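Local coordinates for protein alkaline phosphatase D (Bacillus subtilis, PDB 2YEQ) that hydrolyses phosphate esters, acting as a phosphodiesterase and alkaline phosphatase with iron and calcium in its active site, at residues V46-K52 / Y88-T94; V213-N219 / F231-R235; S470-F475 / K486-I492. All coordinates share one frame; numbering follows the deposited sequence.

Contact 1: V46-K52 / Y88-T94; sequences VKWEVAK and YYYRFKT. With PE5 (3,6,9,12,15,18,21,24-octaoxahexacosan-1-ol), chain P; PE5 (3,6,9,12,15,18,21,24-octaoxahexacosan-1-ol), chain X.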
loop_
_atom_site.group_PDB
_atom_site.type_symbol
_atom_site.label_atom_id
_atom_site.label_comp_id
_atom_site.label_asym_id
_atom_site.label_seq_id
_atom_site.Cartn_x
_atom_site.Cartn_y
_atom_site.Cartn_z
ATOM N N VAL A 46 6.261 7.040 -28.001
ATOM C CA VAL A 46 6.438 7.949 -26.864
ATOM C C VAL A 46 7.920 8.042 -26.560
ATOM O O VAL A 46 8.575 7.026 -26.248
ATOM C CB VAL A 46 5.640 7.496 -25.616
ATOM C CG1 VAL A 46 5.829 8.515 -24.449
ATOM C CG2 VAL A 46 4.145 7.367 -25.942
ATOM N N LYS A 47 8.468 9.251 -26.694
ATOM C CA LYS A 47 9.882 9.470 -26.399
ATOM C C LYS A 47 10.034 9.737 -24.916
ATOM O O LYS A 47 9.106 10.237 -24.260
ATOM C CB LYS A 47 10.433 10.651 -27.211
ATOM C CG LYS A 47 10.474 10.371 -28.730
ATOM C CD LYS A 47 11.261 11.434 -29.492
ATOM C CE LYS A 47 11.428 11.086 -30.976
ATOM N NZ LYS A 47 11.701 9.624 -31.216
ATOM N N TRP A 48 11.196 9.390 -24.377
ATOM C CA TRP A 48 11.476 9.644 -22.977
ATOM C C TRP A 48 12.920 10.074 -22.782
ATOM O O TRP A 48 13.821 9.658 -23.525
ATOM C CB TRP A 48 11.188 8.406 -22.113
ATOM C CG TRP A 48 11.928 7.177 -22.558
ATOM C CD1 TRP A 48 11.524 6.266 -23.493
ATOM C CD2 TRP A 48 13.204 6.739 -22.099
ATOM N NE1 TRP A 48 12.466 5.272 -23.616
ATOM C CE2 TRP A 48 13.505 5.539 -22.768
ATOM C CE3 TRP A 48 14.111 7.225 -21.156
ATOM C CZ2 TRP A 48 14.688 4.835 -22.539
ATOM C CZ3 TRP A 48 15.276 6.524 -20.932
ATOM C CH2 TRP A 48 15.558 5.351 -21.621
ATOM N N GLU A 49 13.127 10.874 -21.743
ATOM C CA GLU A 49 14.444 11.395 -21.397
ATOM C C GLU A 49 14.630 11.399 -19.877
ATOM O O GLU A 49 13.698 11.710 -19.119
ATOM C CB GLU A 49 14.604 12.838 -21.892
ATOM C CG GLU A 49 14.645 13.005 -23.396
ATOM C CD GLU A 49 14.679 14.473 -23.822
ATOM O OE1 GLU A 49 14.194 15.362 -23.066
ATOM O OE2 GLU A 49 15.201 14.725 -24.927
ATOM N N VAL A 50 15.846 11.082 -19.458
ATOM C CA VAL A 50 16.268 11.166 -18.084
ATOM C C VAL A 50 17.477 12.120 -18.019
ATOM O O VAL A 50 18.449 11.972 -18.775
ATOM C CB VAL A 50 16.691 9.787 -17.548
ATOM C CG1 VAL A 50 17.183 9.895 -16.107
ATOM C CG2 VAL A 50 15.522 8.789 -17.667
ATOM N N ALA A 51 17.411 13.077 -17.111
ATOM C CA ALA A 51 18.437 14.099 -16.978
ATOM C C ALA A 51 18.889 14.245 -15.531
ATOM O O ALA A 51 18.175 13.860 -14.578
ATOM C CB ALA A 51 17.900 15.452 -17.508
ATOM N N LYS A 52 20.052 14.856 -15.354
ATOM C CA LYS A 52 20.533 15.192 -14.009
ATOM C C LYS A 52 19.898 16.457 -13.460
ATOM O O LYS A 52 19.964 16.715 -12.261
ATOM C CB LYS A 52 22.050 15.331 -14.005
ATOM C CG LYS A 52 22.765 14.091 -14.512
ATOM C CD LYS A 52 24.251 14.062 -14.120
ATOM C CE LYS A 52 25.174 14.314 -15.306
ATOM N NZ LYS A 52 26.524 13.678 -15.133
ATOM N N TYR A 88 17.324 11.973 -10.261
ATOM C CA TYR A 88 17.181 12.302 -11.681
ATOM C C TYR A 88 15.828 12.903 -11.946
ATOM O O TYR A 88 14.901 12.766 -11.132
ATOM C CB TYR A 88 17.347 11.070 -12.537
ATOM C CG TYR A 88 18.731 10.458 -12.530
ATOM C CD1 TYR A 88 19.714 10.893 -13.432
ATOM C CD2 TYR A 88 19.051 9.419 -11.675
ATOM C CE1 TYR A 88 20.959 10.327 -13.468
ATOM C CE2 TYR A 88 20.317 8.825 -11.710
ATOM C CZ TYR A 88 21.265 9.289 -12.608
ATOM O OH TYR A 88 22.507 8.699 -12.652
ATOM N N TYR A 89 15.724 13.574 -13.091
ATOM C CA TYR A 89 14.468 14.082 -13.599
ATOM C C TYR A 89 14.145 13.334 -14.877
ATOM O O TYR A 89 15.065 12.870 -15.588
ATOM C CB TYR A 89 14.554 15.585 -13.841
ATOM C CG TYR A 89 14.832 16.316 -12.559
ATOM C CD1 TYR A 89 16.143 16.505 -12.120
ATOM C CD2 TYR A 89 13.791 16.762 -11.755
ATOM C CE1 TYR A 89 16.410 17.146 -10.920
ATOM C CE2 TYR A 89 14.039 17.404 -10.545
ATOM C CZ TYR A 89 15.357 17.593 -10.134
ATOM O OH TYR A 89 15.638 18.226 -8.942
ATOM N N TYR A 90 12.851 13.197 -15.159
ATOM C CA TYR A 90 12.416 12.484 -16.344
ATOM C C TYR A 90 11.174 13.119 -16.928
ATOM O O TYR A 90 10.414 13.787 -16.225
ATOM C CB TYR A 90 12.209 10.983 -16.031
ATOM C CG TYR A 90 11.072 10.713 -15.063
ATOM C CD1 TYR A 90 11.286 10.740 -13.694
ATOM C CD2 TYR A 90 9.783 10.417 -15.528
ATOM C CE1 TYR A 90 10.255 10.508 -12.815
ATOM C CE2 TYR A 90 8.749 10.180 -14.650
ATOM C CZ TYR A 90 8.977 10.221 -13.306
ATOM O OH TYR A 90 7.955 10.021 -12.427
ATOM N N ARG A 91 10.969 12.911 -18.229
ATOM C CA ARG A 91 9.747 13.360 -18.895
ATOM C C ARG A 91 9.542 12.594 -20.180
ATOM O O ARG A 91 10.466 11.959 -20.695
ATOM C CB ARG A 91 9.793 14.863 -19.188
ATOM C CG ARG A 91 10.768 15.188 -20.262
ATOM C CD ARG A 91 10.756 16.664 -20.631
ATOM N NE ARG A 91 11.884 16.930 -21.516
ATOM C CZ ARG A 91 12.264 18.139 -21.906
ATOM N NH1 ARG A 91 11.621 19.218 -21.475
ATOM N NH2 ARG A 91 13.310 18.261 -22.714
ATOM N N PHE A 92 8.314 12.665 -20.676
ATOM C CA PHE A 92 7.923 11.991 -21.896
ATOM C C PHE A 92 7.467 13.022 -22.913
ATOM O O PHE A 92 6.989 14.094 -22.549
ATOM C CB PHE A 92 6.748 11.039 -21.633
ATOM C CG PHE A 92 7.042 9.950 -20.643
ATOM C CD1 PHE A 92 7.568 8.736 -21.062
ATOM C CD2 PHE A 92 6.778 10.130 -19.299
ATOM C CE1 PHE A 92 7.811 7.720 -20.157
ATOM C CE2 PHE A 92 7.036 9.107 -18.369
ATOM C CZ PHE A 92 7.549 7.908 -18.810
ATOM N N LYS A 93 7.542 12.647 -24.183
ATOM C CA LYS A 93 7.046 13.468 -25.284
ATOM C C LYS A 93 6.378 12.541 -26.287
ATOM O O LYS A 93 6.942 11.509 -26.635
ATOM C CB LYS A 93 8.212 14.195 -25.941
ATOM C CG LYS A 93 7.850 15.207 -26.985
ATOM C CD LYS A 93 9.100 15.556 -27.822
ATOM C CE LYS A 93 8.993 16.908 -28.524
ATOM N NZ LYS A 93 10.338 17.435 -28.917
ATOM N N THR A 94 5.180 12.904 -26.723
ATOM C CA THR A 94 4.495 12.172 -27.777
ATOM C C THR A 94 3.986 13.196 -28.779
ATOM O O THR A 94 3.234 14.096 -28.430
ATOM C CB THR A 94 3.399 11.218 -27.215
ATOM O OG1 THR A 94 2.921 10.374 -28.265
ATOM C CG2 THR A 94 2.247 11.970 -26.536
HETATM C C50 PE5 P . 14.251 21.519 -23.543
HETATM O O1 PE5 P . 13.175 21.775 -22.637
HETATM C C1 PE5 P . 13.590 21.881 -21.266
HETATM C C2 PE5 P . 12.410 22.265 -20.369
HETATM O O2 PE5 P . 12.201 21.289 -19.333
HETATM C C3 PE5 P . 11.105 21.561 -18.432
HETATM C C4 PE5 P . 9.758 20.985 -18.911
HETATM O O3 PE5 P . 9.868 19.840 -19.763
HETATM O O1 PE5 X . 27.703 11.080 -16.523
HETATM C C1 PE5 X . 26.695 10.836 -17.508
HETATM C C2 PE5 X . 26.725 11.899 -18.612
HETATM O O2 PE5 X . 26.246 13.155 -18.117
HETATM C C3 PE5 X . 25.798 14.071 -19.124
HETATM C C4 PE5 X . 25.655 15.450 -18.513
#
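Glu-49 and Arg-91 face each other across two antiparallel strands, 44-51 and 87-94, the central pair of the four-stranded sheet in the N-terminal domain, which belongs to the E-set clan of immunoglobulin-like beta folds. Backbone hydrogen bonds join Lys-47 to Lys-93, Glu-49 to Arg-91 and Ala-51 to Tyr-89, while Trp-48 with Phe-92 and Val-50 with Tyr-90 form the non-hydrogen-bonded pairs between them. The polar face can be read from Arg-91 outward. Its CB carries CG between the backbone N and the carbonyl carbon (chi1 71°), and from there the chain runs extended to NE. CD passes a bound polyether whose nearest oxygen is doubtfully placed. Arg-91 NE then donates to Glu-49 OE1 at 3.2 Å, meeting it nearly along its C-O bond. Arg-91 NH2 reaches Glu-49 OE1 at 3.1 Å on the syn lone pair, so one carboxylate oxygen receives a side-on grip from two nitrogens. OE1 lies at the guanidinium edge, and the two charged planes are only 26° apart. Arg-91 also makes a cation-pi contact with Phe-56. The other face is apolar: Phe-92 CD1 rests 3.8 Å from both Val-46 CG1 and Trp-48 CB, in a layer covered in part by Val-75 and Leu-25, on strands 74-79 and 23-28 of the large mixed sheet. Farther along, Val-50 CG1 packs against Tyr-88 CB at 3.8 Å. The sheet thus has a salt bridge on one side and a hydrophobic core on the other. At the tip, Arg-91 NH1 turns from the glutamate and donates to PE5 O1 of the polyether at 3.2 Å.

Contact 2: V213-N219 / F231-R235; sequences VENNYAN and FVLRR. With CA (calcium ion), chain B; NA (sodium ion), chain C.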
loop_
_atom_site.group_PDB
_atom_site.type_symbol
_atom_site.label_atom_id
_atom_site.label_comp_id
_atom_site.label_asym_id
_atom_site.label_seq_id
_atom_site.Cartn_x
_atom_site.Cartn_y
_atom_site.Cartn_z
ATOM N N VAL A 213 -8.911 -5.746 -6.481
ATOM C CA VAL A 213 -9.793 -6.712 -7.170
ATOM C C VAL A 213 -11.178 -6.658 -6.599
ATOM O O VAL A 213 -12.106 -6.152 -7.243
ATOM C CB VAL A 213 -9.256 -8.142 -7.146
ATOM C CG1 VAL A 213 -10.106 -9.026 -8.152
ATOM C CG2 VAL A 213 -7.775 -8.183 -7.492
ATOM N N GLU A 214 -11.343 -7.178 -5.388
ATOM C CA GLU A 214 -12.634 -7.161 -4.723
ATOM C C GLU A 214 -12.425 -7.415 -3.249
ATOM O O GLU A 214 -11.530 -8.173 -2.879
ATOM C CB GLU A 214 -13.614 -8.231 -5.295
ATOM C CG GLU A 214 -15.033 -8.102 -4.660
ATOM C CD GLU A 214 -16.065 -9.208 -5.055
ATOM O OE1 GLU A 214 -15.640 -10.367 -5.219
ATOM O OE2 GLU A 214 -17.297 -8.882 -5.136
ATOM N N ASN A 215 -13.287 -6.828 -2.425
ATOM C CA ASN A 215 -13.205 -6.987 -0.972
ATOM C C ASN A 215 -12.995 -8.430 -0.482
ATOM O O ASN A 215 -13.775 -9.345 -0.827
ATOM C CB ASN A 215 -14.472 -6.457 -0.293
ATOM C CG ASN A 215 -14.315 -6.342 1.222
ATOM O OD1 ASN A 215 -13.373 -5.693 1.712
ATOM N ND2 ASN A 215 -15.241 -6.958 1.971
ATOM N N ASN A 216 -11.964 -8.596 0.351
ATOM C CA ASN A 216 -11.662 -9.828 1.084
ATOM C C ASN A 216 -11.538 -11.079 0.241
ATOM O O ASN A 216 -11.838 -12.187 0.715
ATOM C CB ASN A 216 -12.682 -10.054 2.207
ATOM C CG ASN A 216 -12.426 -9.147 3.441
ATOM O OD1 ASN A 216 -12.067 -7.997 3.291
ATOM N ND2 ASN A 216 -12.635 -9.681 4.653
ATOM N N TYR A 217 -11.052 -10.925 -0.986
ATOM C CA TYR A 217 -10.715 -12.066 -1.775
ATOM C C TYR A 217 -9.561 -12.842 -1.157
ATOM O O TYR A 217 -8.724 -12.289 -0.419
ATOM C CB TYR A 217 -10.448 -11.701 -3.235
ATOM C CG TYR A 217 -9.063 -11.310 -3.702
ATOM C CD1 TYR A 217 -8.174 -12.251 -4.158
ATOM C CD2 TYR A 217 -8.679 -9.954 -3.772
ATOM C CE1 TYR A 217 -6.946 -11.900 -4.661
ATOM C CE2 TYR A 217 -7.438 -9.581 -4.266
ATOM C CZ TYR A 217 -6.572 -10.529 -4.697
ATOM O OH TYR A 217 -5.342 -10.171 -5.196
ATOM N N ALA A 218 -9.512 -14.130 -1.483
ATOM C CA ALA A 218 -8.445 -15.004 -0.999
ATOM C C ALA A 218 -8.006 -15.928 -2.124
ATOM O O ALA A 218 -8.696 -16.910 -2.419
ATOM C CB ALA A 218 -8.958 -15.800 0.229
ATOM N N ASN A 219 -6.860 -15.606 -2.746
ATOM C CA ASN A 219 -6.380 -16.305 -3.931
ATOM C C ASN A 219 -7.474 -16.239 -5.044
ATOM O O ASN A 219 -7.682 -15.155 -5.657
ATOM C CB ASN A 219 -5.925 -17.736 -3.580
ATOM C CG ASN A 219 -5.119 -18.384 -4.660
ATOM O OD1 ASN A 219 -5.169 -18.001 -5.853
ATOM N ND2 ASN A 219 -4.335 -19.395 -4.266
ATOM N N PHE A 231 -14.755 -15.022 -10.779
ATOM C CA PHE A 231 -13.727 -14.270 -10.051
ATOM C C PHE A 231 -12.358 -14.388 -10.690
ATOM O O PHE A 231 -11.608 -13.416 -10.720
ATOM C CB PHE A 231 -13.650 -14.669 -8.594
ATOM C CG PHE A 231 -12.621 -13.859 -7.834
ATOM C CD1 PHE A 231 -12.890 -12.543 -7.513
ATOM C CD2 PHE A 231 -11.375 -14.389 -7.551
ATOM C CE1 PHE A 231 -11.936 -11.738 -6.860
ATOM C CE2 PHE A 231 -10.411 -13.607 -6.885
ATOM C CZ PHE A 231 -10.699 -12.280 -6.552
ATOM N N VAL A 232 -12.027 -15.551 -11.239
ATOM C CA VAL A 232 -10.740 -15.722 -11.888
ATOM C C VAL A 232 -10.582 -14.793 -13.099
ATOM O O VAL A 232 -9.504 -14.239 -13.346
ATOM C CB VAL A 232 -10.485 -17.188 -12.270
ATOM C CG1 VAL A 232 -9.137 -17.343 -13.006
ATOM C CG2 VAL A 232 -10.508 -18.051 -11.000
ATOM N N LEU A 233 -11.662 -14.628 -13.854
ATOM C CA LEU A 233 -11.657 -13.698 -14.970
ATOM C C LEU A 233 -11.507 -12.269 -14.445
ATOM O O LEU A 233 -10.779 -11.464 -14.995
ATOM C CB LEU A 233 -12.947 -13.844 -15.772
ATOM C CG LEU A 233 -13.068 -15.165 -16.544
ATOM C CD1 LEU A 233 -14.494 -15.293 -17.106
ATOM C CD2 LEU A 233 -12.012 -15.194 -17.640
ATOM N N ARG A 234 -12.201 -11.980 -13.363
ATOM C CA ARG A 234 -12.107 -10.679 -12.737
ATOM C C ARG A 234 -10.684 -10.368 -12.223
ATOM O O ARG A 234 -10.175 -9.262 -12.400
ATOM C CB ARG A 234 -13.108 -10.618 -11.617
ATOM C CG ARG A 234 -13.390 -9.271 -11.140
ATOM C CD ARG A 234 -14.432 -9.320 -10.111
ATOM N NE ARG A 234 -14.683 -7.995 -9.598
ATOM C CZ ARG A 234 -15.586 -7.687 -8.695
ATOM N NH1 ARG A 234 -16.396 -8.608 -8.184
ATOM N NH2 ARG A 234 -15.698 -6.427 -8.313
ATOM N N ARG A 235 -10.022 -11.360 -11.634
ATOM C CA ARG A 235 -8.667 -11.173 -11.161
ATOM C C ARG A 235 -7.692 -10.914 -12.299
ATOM O O ARG A 235 -6.802 -10.066 -12.171
ATOM C CB ARG A 235 -8.184 -12.362 -10.312
ATOM C CG ARG A 235 -7.002 -12.011 -9.423
ATOM C CD ARG A 235 -6.607 -13.157 -8.507
ATOM N NE ARG A 235 -5.566 -14.013 -9.072
ATOM C CZ ARG A 235 -4.938 -14.968 -8.392
ATOM N NH1 ARG A 235 -5.290 -15.212 -7.143
ATOM N NH2 ARG A 235 -3.989 -15.688 -8.959
HETATM CA CA CA B . -11.403 -5.757 3.008
HETATM NA NA NA C . -18.801 -7.154 -4.823
HETATM O O HOH W 1 -16.198 -11.499 -7.576
HETATM O O HOH W 2 -2.470 -17.583 -7.201
HETATM O O HOH W 3 -20.060 -8.560 -5.973
HETATM O O HOH W 4 -19.090 -8.356 -2.899
HETATM O O HOH W 5 -17.516 -5.780 -3.586
HETATM O O HOH W 6 -12.533 -4.993 4.771
HETATM O O HOH W 7 -9.562 -6.399 4.339
#
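Phe-231 drives its ring between Val-213 and Tyr-217, and its position follows from a first torsion of -178°, which sets CG anti to the backbone N and sends the ring off the helix into the curve of segment 213-219. Its CZ touches Tyr-217 CB at 3.4 Å, and Phe-231 CE1 meets Val-213 CG1 at 3.5 Å. The two aromatic rings meet obliquely. At the edge of the Phe-231 ring sits Asn-219 O, 3.4 Å from Phe-231 CE2. Arg-234 leaves the helix fully extended, laying a guanidinium face against Glu-214 CB. The bridge to the glutamate is one of charge alone, since OE1 stands well out of the guanidinium plane; a water joins that oxygen to NH1, and NH2 bonds Glu-175. Here the metal-binding loop of this calcineurin-clan phosphatase is fastened to helix 228-245: a type II turn from Glu-214 to Tyr-217 presents Asn-215 OD1 and Asn-216 OD1 to a calcium ion, each at 2.4 Å, beside two waters and Asp-210, which also binds the other calcium. Glu-214 OE2 binds sodium at 2.3 Å, together with Glu-175 and Gln-517. Arg-235 bends at chi3 (93°), turning NH1 to Asn-219, whose OD1 accepts at 3.1 Å and whose O accepts in a weak bond. The amide and guanidinium planes are nearly parallel, yet OD1 stands 26° out of the guanidinium plane, so NH1 meets it at a tilt. Arg-235 NH2 bonds Pro-257 O, and a water links it to OD1. A leucine here would probably leave Asn-219 O and OD1 without the NH1 donor and the amide held less firmly.

Contact 3: S470-F475 / K486-I492; sequences STRASF and KVSSTTI. With PE5 (3,6,9,12,15,18,21,24-octaoxahexacosan-1-ol), chain H; EDO (1,2-ethanediol), chain N; EDO (1,2-ethanediol), chain D.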
loop_
_atom_site.group_PDB
_atom_site.type_symbol
_atom_site.label_atom_id
_atom_site.label_comp_id
_atom_site.label_asym_id
_atom_site.label_seq_id
_atom_site.Cartn_x
_atom_site.Cartn_y
_atom_site.Cartn_z
ATOM N N SER A 470 -0.155 17.289 10.723
ATOM C CA SER A 470 0.748 17.353 11.890
ATOM C C SER A 470 1.236 15.964 12.210
ATOM O O SER A 470 0.600 14.969 11.848
ATOM C CB SER A 470 0.029 17.855 13.138
ATOM O OG SER A 470 -0.929 18.830 12.836
ATOM N N THR A 471 2.356 15.897 12.906
ATOM C CA THR A 471 2.832 14.647 13.457
ATOM C C THR A 471 2.061 14.407 14.767
ATOM O O THR A 471 2.247 15.126 15.757
ATOM C CB THR A 471 4.335 14.680 13.629
ATOM O OG1 THR A 471 4.942 14.889 12.338
ATOM C CG2 THR A 471 4.875 13.380 14.239
ATOM N N ARG A 472 1.132 13.450 14.743
ATOM C CA ARG A 472 0.353 13.090 15.929
ATOM C C ARG A 472 1.256 12.489 16.992
ATOM O O ARG A 472 1.081 12.701 18.196
ATOM C CB ARG A 472 -0.759 12.058 15.592
ATOM C CG ARG A 472 -1.502 11.504 16.821
ATOM C CD ARG A 472 -2.273 12.589 17.460
ATOM N NE ARG A 472 -2.991 12.237 18.673
ATOM C CZ ARG A 472 -2.445 12.080 19.879
ATOM N NH1 ARG A 472 -1.130 12.163 20.065
ATOM N NH2 ARG A 472 -3.226 11.818 20.909
ATOM N N ALA A 473 2.205 11.701 16.541
ATOM C CA ALA A 473 3.053 11.005 17.439
ATOM C C ALA A 473 4.205 10.459 16.675
ATOM O O ALA A 473 4.115 10.198 15.455
ATOM C CB ALA A 473 2.283 9.878 18.154
ATOM N N SER A 474 5.296 10.285 17.406
ATOM C CA SER A 474 6.523 9.774 16.861
ATOM C C SER A 474 7.084 8.722 17.815
ATOM O O SER A 474 7.086 8.927 19.054
ATOM C CB SER A 474 7.515 10.923 16.656
ATOM O OG SER A 474 8.780 10.425 16.208
ATOM N N PHE A 475 7.548 7.606 17.248
ATOM C CA PHE A 475 8.095 6.484 18.022
ATOM C C PHE A 475 9.433 6.137 17.479
ATOM O O PHE A 475 9.666 6.223 16.268
ATOM C CB PHE A 475 7.152 5.260 17.970
ATOM C CG PHE A 475 5.838 5.488 18.654
ATOM C CD1 PHE A 475 4.764 6.018 17.965
ATOM C CD2 PHE A 475 5.674 5.170 19.984
ATOM C CE1 PHE A 475 3.567 6.248 18.600
ATOM C CE2 PHE A 475 4.473 5.376 20.615
ATOM C CZ PHE A 475 3.424 5.936 19.937
ATOM N N LYS A 486 7.973 6.542 22.756
ATOM C CA LYS A 486 7.232 7.666 22.223
ATOM C C LYS A 486 8.057 8.921 22.446
ATOM O O LYS A 486 8.297 9.280 23.592
ATOM C CB LYS A 486 5.886 7.805 22.931
ATOM C CG LYS A 486 4.919 8.724 22.217
ATOM C CD LYS A 486 3.674 8.992 23.033
ATOM C CE LYS A 486 2.526 8.197 22.519
ATOM N NZ LYS A 486 1.310 8.402 23.335
ATOM N N VAL A 487 8.494 9.567 21.364
ATOM C CA VAL A 487 9.367 10.744 21.453
ATOM C C VAL A 487 8.632 12.032 21.144
ATOM O O VAL A 487 9.194 13.131 21.268
ATOM C CB VAL A 487 10.646 10.574 20.600
ATOM C CG1 VAL A 487 11.493 9.397 21.155
ATOM C CG2 VAL A 487 10.312 10.381 19.101
ATOM N N SER A 488 7.369 11.920 20.753
ATOM C CA SER A 488 6.567 13.081 20.440
ATOM C C SER A 488 5.089 12.726 20.503
ATOM O O SER A 488 4.702 11.618 20.152
ATOM C CB SER A 488 6.925 13.593 19.035
ATOM O OG SER A 488 6.274 14.818 18.803
ATOM N N SER A 489 4.258 13.684 20.889
ATOM C CA SER A 489 2.819 13.504 20.897
ATOM C C SER A 489 2.137 14.852 20.917
ATOM O O SER A 489 2.466 15.689 21.766
ATOM C CB SER A 489 2.411 12.686 22.116
ATOM O OG SER A 489 1.007 12.643 22.278
ATOM N N THR A 490 1.214 15.080 19.975
ATOM C CA THR A 490 0.561 16.384 19.794
ATOM C C THR A 490 -0.914 16.192 19.508
ATOM O O THR A 490 -1.301 15.330 18.719
ATOM C CB THR A 490 1.180 17.164 18.626
ATOM O OG1 THR A 490 2.592 17.252 18.830
ATOM C CG2 THR A 490 0.583 18.548 18.498
ATOM N N THR A 491 -1.738 17.013 20.132
ATOM C CA THR A 491 -3.159 16.968 19.903
ATOM C C THR A 491 -3.450 17.657 18.564
ATOM O O THR A 491 -2.768 18.610 18.190
ATOM C CB THR A 491 -3.913 17.616 21.060
ATOM O OG1 THR A 491 -3.517 18.969 21.168
ATOM C CG2 THR A 491 -3.569 16.941 22.361
ATOM N N ILE A 492 -4.440 17.147 17.830
ATOM C CA ILE A 492 -4.728 17.619 16.486
ATOM C C ILE A 492 -5.835 18.654 16.559
ATOM O O ILE A 492 -6.939 18.380 16.988
ATOM C CB ILE A 492 -5.121 16.445 15.524
ATOM C CG1 ILE A 492 -3.996 15.412 15.481
ATOM C CG2 ILE A 492 -5.427 16.957 14.102
ATOM C CD1 ILE A 492 -2.635 15.928 15.004
HETATM C C48 PE5 H . 11.495 13.645 11.644
HETATM C C50 PE5 H . 12.914 14.111 11.934
HETATM O O1 PE5 H . 13.662 13.031 12.506
HETATM C C1 PE5 H . 15.010 12.898 12.050
HETATM C C2 PE5 H . 15.597 11.535 12.424
HETATM O O2 PE5 H . 16.292 11.614 13.668
HETATM C C3 PE5 H . 16.480 10.391 14.393
HETATM C C4 PE5 H . 16.964 10.735 15.801
HETATM O O3 PE5 H . 15.956 10.483 16.796
HETATM C C5 PE5 H . 15.487 11.689 17.398
HETATM C C6 PE5 H . 14.429 11.485 18.459
HETATM O O4 PE5 H . 13.649 12.681 18.574
HETATM C C7 PE5 H . 12.434 12.624 17.838
HETATM C C8 PE5 H . 11.765 13.966 17.661
HETATM O O5 PE5 H . 11.047 13.968 16.418
HETATM C C9 PE5 H . 9.661 13.717 16.632
HETATM C C1 EDO N . -7.965 16.061 18.568
HETATM O O1 EDO N . -8.457 17.385 18.854
HETATM C C2 EDO N . -6.982 15.514 19.600
HETATM O O2 EDO N . -5.825 14.981 18.949
HETATM C C1 EDO D . 0.683 10.106 25.481
HETATM O O1 EDO D . -0.049 11.307 25.248
HETATM C C2 EDO D . 0.862 9.815 26.962
HETATM O O2 EDO D . 1.914 8.853 27.118
HETATM O O HOH W 8 -2.377 20.391 15.499
#
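Lys-486, near the start of the returning strand of a beta hairpin, lies alongside Phe-475, the two side chains pointing the same way; a bend at chi3 (-103°) brings Lys-486 CE to 3.5 Å from Phe-475 CZ. Val-487 and Ser-488 then both face Ser-474, a classic beta bulge. Ser-474 O takes a bond from Val-487 N at 2.8 Å and a weak one from Ser-488 N, while Val-487 CG2 approaches Ser-474 OG, a hydroxyl bonded to Asp-455. Ser-488 O accepts from Ser-474 N in return, and Ser-488 CB meets Ser-474 CB at 3.6 Å. Ser-489 OG, at the edge of the guanidinium, accepts from Arg-472 NH1 at 3.1 Å. Thr-490 N donates to Arg-472 O at 3.0 Å, and Thr-490 O sits over a face of that guanidinium without a bond. Past the strand, Ile-492 turns CD1 to Ser-470 CB at 3.8 Å and CG1 to Arg-472 CD; Val-458 and Tyr-439 also flank it. Through its NH1 bond to Ser-489, Arg-472 of strand 470-477 ties edge strand 484-489 to Asp-418, the salt-bridge partner of its NE; Asp-418 probably offsets part of the charge of Arg-472, to which Lys-486 adds a second nearby positive group.

Sequence order runs from contact 1 through contact 2 to contact 3, and each closes before the next opens. The centres of contact 1 and contact 2 are about 36 Å apart. Those of contact 2 and contact 3 are about 37 Å apart, on opposite sides of the chain's centre, and those of contact 1 and contact 3 about 39 Å. Contact 2 joins a metal-binding loop, following strand 203-206, to helix 228-245, and it alone supplies metal ligands. Contact 3 lies in the hairpin of strands 470-477 and 484-489, the latter an edge strand of the large mixed sheet. That sheet also holds strand 203-206 and strands 23-28 and 74-79, whose side chains pack on contact 1.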